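Local atomic coordinates of modulator protein RSBR (PDB entry 2BNL), a protein that acts in the stressosome to regulate sigma-B activity under salt and heat stress, stimulating the RsbT kinase toward RsbS in vitro, and is seen here as its N-terminal globin-like domain. Residues A[5-10]-A[97-102]; A[24-29]-A[85-90]. All coordinates share one frame; numbering follows the deposited sequence.

Interaction 1: A[5-10]-A[97-102]; sequences QTVYQF and TKMNDK
CH-pi packing dominates this contact between helix 5-13 and the C-terminal end of helix 81-100. Met99, a selenomethionine, sets its CG above the centre of the Phe10 ring, 3.5 Å from the ring centroid and only 8° off the normal. The ring gets there because Phe10 CG lies anti to its backbone N (chi1 -175°). The selenium follows obliquely, Met99 SE standing 4.4 Å from the same centroid, which adds a Met-aromatic component. Met99 then bends at chi3 (71°), turning its CE back to 3.8 Å from Phe10 CB and, crossing Thr6 obliquely, 4.1 Å from Thr6 CG2.

Further contacts surround this packing. Val7 CG2 makes apolar contact with Met99 SE at 4.4 Å. Lys98 CB lies obliquely 4.1 Å from Phe10 CZ before the lysine leads away. Lys102 reaches toward the ring tip to tip: its CD lies at the ring edge, in plane, and its NZ comes obliquely to 3.3 Å from Phe10 CE1. An alanine at Phe10 would remove the platform under Met99 CG and would probably loosen the packing of the two helices. Val7 and Met99 also touch helix 109-135, so the Met-aromatic contact sits where three helices of the globin-like domain meet.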
ATOM      1  N   GLN A   5      17.658   5.465   9.211  1.00 29.31           N
ATOM      2  CA  GLN A   5      18.171   5.413  10.601  1.00 31.35           C
ATOM      3  C   GLN A   5      17.163   5.897  11.639  1.00 29.64           C
ATOM      4  O   GLN A   5      16.961   5.263  12.694  1.00 29.24           O
ATOM      5  CB  GLN A   5      19.460   6.162  10.724  1.00 29.63           C
ATOM      6  CG  GLN A   5      19.957   6.154  12.156  1.00 35.52           C
ATOM      7  CD  GLN A   5      21.264   6.835  12.312  1.00 42.12           C
ATOM      8  OE1 GLN A   5      21.955   7.159  11.294  1.00 39.35           O
ATOM      9  NE2 GLN A   5      21.638   7.073  13.582  1.00 41.15           N
ATOM     10  N   THR A   6      16.528   7.025  11.349  1.00 30.56           N
ATOM     11  CA  THR A   6      15.607   7.620  12.322  1.00 31.85           C
ATOM     12  C   THR A   6      14.402   6.687  12.659  1.00 29.96           C
ATOM     13  O   THR A   6      14.117   6.440  13.798  1.00 31.56           O
ATOM     14  CB  THR A   6      15.102   9.059  11.826  1.00 32.17           C
ATOM     15  OG1 THR A   6      16.235   9.910  11.735  1.00 33.85           O
ATOM     16  CG2 THR A   6      14.174   9.682  12.903  1.00 34.40           C
ATOM     17  N   VAL A   7      13.723   6.163  11.642  1.00 31.23           N
ATOM     18  CA  VAL A   7      12.604   5.306  11.844  1.00 30.96           C
ATOM     19  C   VAL A   7      13.075   3.999  12.434  1.00 30.88           C
ATOM     20  O   VAL A   7      12.506   3.475  13.372  1.00 29.78           O
ATOM     21  CB  VAL A   7      11.807   5.129  10.513  1.00 31.35           C
ATOM     22  CG1 VAL A   7      10.790   4.013  10.570  1.00 30.99           C
ATOM     23  CG2 VAL A   7      11.145   6.518  10.105  1.00 31.39           C
ATOM     24  N   TYR A   8      14.128   3.431  11.847  1.00 31.58           N
ATOM     25  CA  TYR A   8      14.637   2.131  12.366  1.00 32.09           C
ATOM     26  C   TYR A   8      14.923   2.218  13.846  1.00 32.07           C
ATOM     27  O   TYR A   8      14.507   1.346  14.629  1.00 29.87           O
ATOM     28  CB  TYR A   8      15.903   1.666  11.541  1.00 33.23           C
ATOM     29  CG  TYR A   8      16.445   0.311  11.950  1.00 29.25           C
ATOM     30  CD1 TYR A   8      16.086  -0.846  11.217  1.00 28.25           C
ATOM     31  CD2 TYR A   8      17.156   0.151  13.144  1.00 29.36           C
ATOM     32  CE1 TYR A   8      16.531  -2.067  11.582  1.00 26.27           C
ATOM     33  CE2 TYR A   8      17.587  -1.109  13.565  1.00 30.13           C
ATOM     34  CZ  TYR A   8      17.278  -2.208  12.767  1.00 26.99           C
ATOM     35  OH  TYR A   8      17.640  -3.456  13.137  1.00 29.33           O
ATOM     36  N   GLN A   9      15.652   3.262  14.256  1.00 32.12           N
ATOM     37  CA  GLN A   9      15.972   3.461  15.656  1.00 33.48           C
ATOM     38  C   GLN A   9      14.778   3.586  16.590  1.00 31.07           C
ATOM     39  O   GLN A   9      14.773   3.051  17.658  1.00 29.87           O
ATOM     40  CB  GLN A   9      16.896   4.634  15.794  1.00 35.48           C
ATOM     41  CG  GLN A   9      16.792   5.321  17.125  1.00 45.24           C
ATOM     42  CD  GLN A   9      17.699   6.569  17.289  1.00 52.34           C
ATOM     43  OE1 GLN A   9      17.712   7.551  16.472  1.00 60.81           O
ATOM     44  NE2 GLN A   9      18.435   6.523  18.339  1.00 48.77           N
ATOM     45  N   PHE A  10      13.719   4.239  16.128  1.00 32.19           N
ATOM     46  CA  PHE A  10      12.563   4.347  16.923  1.00 31.58           C
ATOM     47  C   PHE A  10      11.901   3.002  17.077  1.00 30.26           C
ATOM     48  O   PHE A  10      11.495   2.630  18.157  1.00 32.34           O
ATOM     49  CB  PHE A  10      11.597   5.420  16.341  1.00 32.74           C
ATOM     50  CG  PHE A  10      10.427   5.660  17.209  1.00 32.06           C
ATOM     51  CD1 PHE A  10      10.434   6.701  18.132  1.00 36.33           C
ATOM     52  CD2 PHE A  10       9.333   4.820  17.164  1.00 35.87           C
ATOM     53  CE1 PHE A  10       9.314   6.887  18.958  1.00 40.07           C
ATOM     54  CE2 PHE A  10       8.234   4.999  18.005  1.00 38.82           C
ATOM     55  CZ  PHE A  10       8.215   6.025  18.889  1.00 35.21           C
ATOM     56  N   THR A  97       1.635   8.463  14.571  1.00 32.48           N
ATOM     57  CA  THR A  97       1.016   9.180  15.741  1.00 35.35           C
ATOM     58  C   THR A  97       2.000   9.119  16.947  1.00 37.15           C
ATOM     59  O   THR A  97       2.270  10.147  17.556  1.00 36.05           O
ATOM     60  CB  THR A  97      -0.302   8.526  16.062  1.00 35.20           C
ATOM     61  OG1 THR A  97      -1.152   8.581  14.916  1.00 34.94           O
ATOM     62  CG2 THR A  97      -1.055   9.211  17.236  1.00 40.75           C
ATOM     63  N   LYS A  98       2.579   7.925  17.230  1.00 38.92           N
ATOM     64  CA  LYS A  98       3.576   7.763  18.285  1.00 40.31           C
ATOM     65  C   LYS A  98       4.765   8.657  18.083  1.00 39.74           C
ATOM     66  O   LYS A  98       5.145   9.422  18.988  1.00 39.36           O
ATOM     67  CB  LYS A  98       4.111   6.315  18.461  1.00 41.88           C
ATOM     68  CG  LYS A  98       3.117   5.264  18.890  1.00 47.40           C
ATOM     69  CD  LYS A  98       2.100   5.842  19.915  1.00 55.70           C
ATOM     70  CE  LYS A  98       1.194   4.802  20.655  1.00 55.35           C
ATOM     71  NZ  LYS A  98       0.191   5.612  21.356  1.00 56.81           N
HETATM   72  N   MSE A  99       5.375   8.557  16.918  1.00 37.78           N
HETATM   73  CA  MSE A  99       6.578   9.331  16.630  1.00 38.51           C
HETATM   74  C   MSE A  99       6.344  10.828  16.555  1.00 39.83           C
HETATM   75  O   MSE A  99       7.185  11.633  16.969  1.00 38.95           O
HETATM   76  CB  MSE A  99       7.187   8.864  15.304  1.00 37.77           C
HETATM   77  CG  MSE A  99       7.782   7.506  15.440  1.00 39.93           C
HETATM   78 SE   MSE A  99       8.855   7.015  13.838  1.00 45.58          SE
HETATM   79  CE  MSE A  99      10.470   8.313  14.163  1.00 38.19           C
ATOM     80  N   ASN A 100       5.194  11.211  16.000  1.00 41.00           N
ATOM     81  CA  ASN A 100       4.887  12.598  15.733  1.00 42.56           C
ATOM     82  C   ASN A 100       4.702  13.355  17.010  1.00 46.24           C
ATOM     83  O   ASN A 100       5.039  14.544  17.077  1.00 45.90           O
ATOM     84  CB  ASN A 100       3.604  12.780  14.946  1.00 40.40           C
ATOM     85  CG  ASN A 100       3.428  14.211  14.478  1.00 41.57           C
ATOM     86  OD1 ASN A 100       4.365  14.839  13.933  1.00 41.25           O
ATOM     87  ND2 ASN A 100       2.214  14.697  14.572  1.00 33.27           N
ATOM     88  N   ASP A 101       4.147  12.665  17.998  1.00 49.96           N
ATOM     89  CA  ASP A 101       3.996  13.230  19.310  1.00 54.34           C
ATOM     90  C   ASP A 101       5.295  13.371  20.052  1.00 56.17           C
ATOM     91  O   ASP A 101       5.388  14.085  21.012  1.00 57.46           O
ATOM     92  CB  ASP A 101       2.836  12.552  20.051  1.00 55.13           C
ATOM     93  CG  ASP A 101       1.494  13.014  19.458  1.00 58.44           C
ATOM     94  OD1 ASP A 101       1.211  14.253  19.587  1.00 65.53           O
ATOM     95  OD2 ASP A 101       0.791  12.218  18.775  1.00 61.73           O
ATOM     96  N   LYS A 102       6.350  12.786  19.527  1.00 59.68           N
ATOM     97  CA  LYS A 102       7.678  13.185  19.948  1.00 61.10           C
ATOM     98  C   LYS A 102       8.204  14.065  18.812  1.00 61.45           C
ATOM     99  O   LYS A 102       9.379  14.386  18.756  1.00 62.97           O
ATOM    100  CB  LYS A 102       8.512  11.932  20.238  1.00 62.24           C
ATOM    101  CG  LYS A 102       7.908  11.054  21.369  1.00 64.28           C
ATOM    102  CD  LYS A 102       8.245   9.584  21.233  1.00 67.37           C
ATOM    103  CE  LYS A 102       9.773   9.327  21.392  1.00 70.64           C
ATOM    104  NZ  LYS A 102      10.081   7.938  21.940  1.00 72.32           N
TER

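Interaction 2: A[24-29]-A[85-90]; sequences DTLKEL and ATALAE
Two helices of the globin-like fold, 15-30 and 81-100, pack here roughly antiparallel: the axes of the short segments approach to 10.0 Å and their N-to-C directions differ by 140°. The closest backbone pair is Leu26 and Ala87, with CA atoms 6.5 Å apart, and the small alanine allows the leucines of the other helix to come in close.

Thr25 comes first. Its CG2, anti to the backbone N, points across the gap and crosses obliquely to Glu90, stopping 3.7 Å from Glu90 CB. The hydroxyl is turned back to its own helix, where OG1 is hydrogen-bonded to Leu21 O, so the threonine offers its methyl to the partner. Leu26 starts out along the flank of its helix, but its CD2 swings in to 3.8 Å from Ala87 CB. The same side chain also touches Phe91 farther along helix 81-100, and Tyr42 and Ser46 of helix 39-54, which places it where three helices meet.

Glu28 turns its CB toward the other helix without touching the segment; its OE1 forms a salt bridge with Arg94, and Glu90 OE1 forms another with the same arginine. The two carboxylates remain 6.2 Å apart between Glu28 OE2 and Glu90 OE1, and the shared arginine probably eases their mutual repulsion.

Leu29, one turn after Thr25, buries the most surface of the first segment. Like Leu26 it has CG anti to the carbonyl carbon, and its two methyls divide the work: CD2 crosses obliquely to Thr86 CG2 at 4.2 Å, while CD1 presses on Ala87, 3.8 Å from CB and closest to the backbone itself, 3.6 Å from Ala87 CA.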
ATOM      1  N   ASP A  24      -3.135  -4.830  18.902  1.00 32.21           N
ATOM      2  CA  ASP A  24      -4.435  -4.196  19.113  1.00 33.26           C
ATOM      3  C   ASP A  24      -5.086  -3.751  17.855  1.00 32.03           C
ATOM      4  O   ASP A  24      -6.302  -3.838  17.719  1.00 29.95           O
ATOM      5  CB  ASP A  24      -4.339  -3.007  20.098  1.00 34.03           C
ATOM      6  CG  ASP A  24      -4.005  -3.446  21.521  1.00 36.75           C
ATOM      7  OD1 ASP A  24      -4.072  -4.672  21.882  1.00 42.91           O
ATOM      8  OD2 ASP A  24      -3.579  -2.557  22.275  1.00 42.24           O
ATOM      9  N   THR A  25      -4.309  -3.263  16.895  1.00 30.92           N
ATOM     10  CA  THR A  25      -4.860  -2.882  15.571  1.00 30.90           C
ATOM     11  C   THR A  25      -5.434  -4.096  14.875  1.00 30.57           C
ATOM     12  O   THR A  25      -6.534  -4.025  14.397  1.00 29.26           O
ATOM     13  CB  THR A  25      -3.723  -2.248  14.743  1.00 32.72           C
ATOM     14  OG1 THR A  25      -3.243  -1.101  15.424  1.00 35.35           O
ATOM     15  CG2 THR A  25      -4.142  -1.910  13.333  1.00 33.19           C
ATOM     16  N   LEU A  26      -4.710  -5.241  14.872  1.00 31.64           N
ATOM     17  CA  LEU A  26      -5.197  -6.473  14.259  1.00 31.63           C
ATOM     18  C   LEU A  26      -6.476  -6.933  14.884  1.00 32.90           C
ATOM     19  O   LEU A  26      -7.421  -7.285  14.207  1.00 32.75           O
ATOM     20  CB  LEU A  26      -4.159  -7.595  14.330  1.00 31.13           C
ATOM     21  CG  LEU A  26      -2.922  -7.384  13.463  1.00 34.94           C
ATOM     22  CD1 LEU A  26      -1.880  -8.336  13.788  1.00 32.98           C
ATOM     23  CD2 LEU A  26      -3.222  -7.492  11.921  1.00 35.80           C
ATOM     24  N   LYS A  27      -6.510  -6.884  16.192  1.00 31.87           N
ATOM     25  CA  LYS A  27      -7.666  -7.316  16.903  1.00 33.15           C
ATOM     26  C   LYS A  27      -8.871  -6.460  16.567  1.00 32.63           C
ATOM     27  O   LYS A  27      -9.964  -6.963  16.321  1.00 31.04           O
ATOM     28  CB  LYS A  27      -7.349  -7.304  18.379  1.00 32.50           C
ATOM     29  CG  LYS A  27      -6.424  -8.441  18.812  1.00 32.77           C
ATOM     30  CD  LYS A  27      -5.992  -8.262  20.307  1.00 36.27           C
ATOM     31  CE  LYS A  27      -7.159  -8.185  21.178  1.00 43.64           C
ATOM     32  NZ  LYS A  27      -6.851  -8.400  22.639  1.00 47.09           N
ATOM     33  N   GLU A  28      -8.664  -5.145  16.547  1.00 31.99           N
ATOM     34  CA  GLU A  28      -9.742  -4.181  16.201  1.00 32.78           C
ATOM     35  C   GLU A  28     -10.271  -4.474  14.828  1.00 31.26           C
ATOM     36  O   GLU A  28     -11.461  -4.520  14.594  1.00 29.26           O
ATOM     37  CB  GLU A  28      -9.171  -2.747  16.275  1.00 33.33           C
ATOM     38  CG  GLU A  28     -10.101  -1.649  15.961  1.00 37.57           C
ATOM     39  CD  GLU A  28      -9.390  -0.258  15.892  1.00 48.54           C
ATOM     40  OE1 GLU A  28      -8.305  -0.029  16.539  1.00 53.43           O
ATOM     41  OE2 GLU A  28      -9.877   0.562  15.103  1.00 51.31           O
ATOM     42  N   LEU A  29      -9.368  -4.699  13.902  1.00 31.39           N
ATOM     43  CA  LEU A  29      -9.788  -4.988  12.562  1.00 32.60           C
ATOM     44  C   LEU A  29     -10.490  -6.319  12.425  1.00 31.38           C
ATOM     45  O   LEU A  29     -11.461  -6.435  11.602  1.00 30.70           O
ATOM     46  CB  LEU A  29      -8.605  -4.895  11.584  1.00 31.97           C
ATOM     47  CG  LEU A  29      -8.012  -3.527  11.365  1.00 36.78           C
ATOM     48  CD1 LEU A  29      -6.667  -3.664  10.607  1.00 40.30           C
ATOM     49  CD2 LEU A  29      -8.971  -2.668  10.633  1.00 41.23           C
ATOM     50  N   ALA A  85      -3.666  -5.605   3.704  1.00 31.19           N
ATOM     51  CA  ALA A  85      -3.243  -4.291   3.230  1.00 30.33           C
ATOM     52  C   ALA A  85      -3.839  -3.188   4.109  1.00 30.07           C
ATOM     53  O   ALA A  85      -3.201  -2.253   4.435  1.00 30.46           O
ATOM     54  CB  ALA A  85      -3.649  -4.121   1.777  1.00 30.16           C
ATOM     55  N   THR A  86      -5.044  -3.365   4.632  1.00 29.52           N
ATOM     56  CA  THR A  86      -5.588  -2.398   5.573  1.00 29.38           C
ATOM     57  C   THR A  86      -4.799  -2.354   6.858  1.00 29.60           C
ATOM     58  O   THR A  86      -4.509  -1.272   7.331  1.00 29.28           O
ATOM     59  CB  THR A  86      -7.105  -2.693   5.822  1.00 29.48           C
ATOM     60  OG1 THR A  86      -7.765  -2.803   4.547  1.00 28.64           O
ATOM     61  CG2 THR A  86      -7.789  -1.641   6.784  1.00 31.93           C
ATOM     62  N   ALA A  87      -4.457  -3.522   7.427  1.00 29.91           N
ATOM     63  CA  ALA A  87      -3.659  -3.631   8.601  1.00 30.65           C
ATOM     64  C   ALA A  87      -2.307  -2.996   8.515  1.00 31.39           C
ATOM     65  O   ALA A  87      -1.869  -2.214   9.369  1.00 31.63           O
ATOM     66  CB  ALA A  87      -3.481  -5.104   9.014  1.00 31.62           C
ATOM     67  N   LEU A  88      -1.588  -3.360   7.482  1.00 32.20           N
ATOM     68  CA  LEU A  88      -0.267  -2.754   7.295  1.00 31.96           C
ATOM     69  C   LEU A  88      -0.319  -1.207   7.178  1.00 31.73           C
ATOM     70  O   LEU A  88       0.613  -0.534   7.697  1.00 32.50           O
ATOM     71  CB  LEU A  88       0.444  -3.389   6.113  1.00 32.67           C
ATOM     72  CG  LEU A  88       0.723  -4.858   6.233  1.00 34.14           C
ATOM     73  CD1 LEU A  88       1.814  -5.366   5.257  1.00 35.86           C
ATOM     74  CD2 LEU A  88       1.197  -5.220   7.654  1.00 32.59           C
ATOM     75  N   ALA A  89      -1.282  -0.692   6.429  1.00 31.39           N
ATOM     76  CA  ALA A  89      -1.545   0.808   6.309  1.00 33.22           C
ATOM     77  C   ALA A  89      -1.745   1.447   7.701  1.00 34.15           C
ATOM     78  O   ALA A  89      -1.113   2.439   8.072  1.00 34.66           O
ATOM     79  CB  ALA A  89      -2.701   1.084   5.383  1.00 31.82           C
ATOM     80  N   GLU A  90      -2.585   0.804   8.523  1.00 35.45           N
ATOM     81  CA  GLU A  90      -2.798   1.266   9.877  1.00 35.22           C
ATOM     82  C   GLU A  90      -1.569   1.126  10.775  1.00 34.73           C
ATOM     83  O   GLU A  90      -1.390   1.975  11.640  1.00 34.15           O
ATOM     84  CB  GLU A  90      -3.999   0.485  10.562  1.00 36.98           C
ATOM     85  CG  GLU A  90      -5.287   0.978  10.390  1.00 45.20           C
ATOM     86  CD  GLU A  90      -5.378   2.515  10.627  1.00 49.83           C
ATOM     87  OE1 GLU A  90      -5.237   3.000  11.773  1.00 46.19           O
ATOM     88  OE2 GLU A  90      -5.534   3.215   9.595  1.00 57.28           O
TER

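Helix 81-100 is common to both contacts, meeting helix 5-13 near the C-terminal end of helix 81-100 in interaction 1 and helix 15-30 farther back in interaction 2. Their centres are 19 Å apart and their nearest atoms about 7 Å, so they do not touch. Interaction 2 lies nearer the centre of the folded chain, about 9 Å against 15 Å. Both are partly buried, but interaction 1 includes two exposed residues among those that touch and interaction 2 none. Their chemistry also differs: an aromatic ring, a selenomethionine and the chains of Lys98 and Lys102 bury 292 Å², whereas leucine and threonine methyls packed on Ala87, Thr86 and Glu90 CB bury 206 Å², with Arg94 joining acidic side chains alongside.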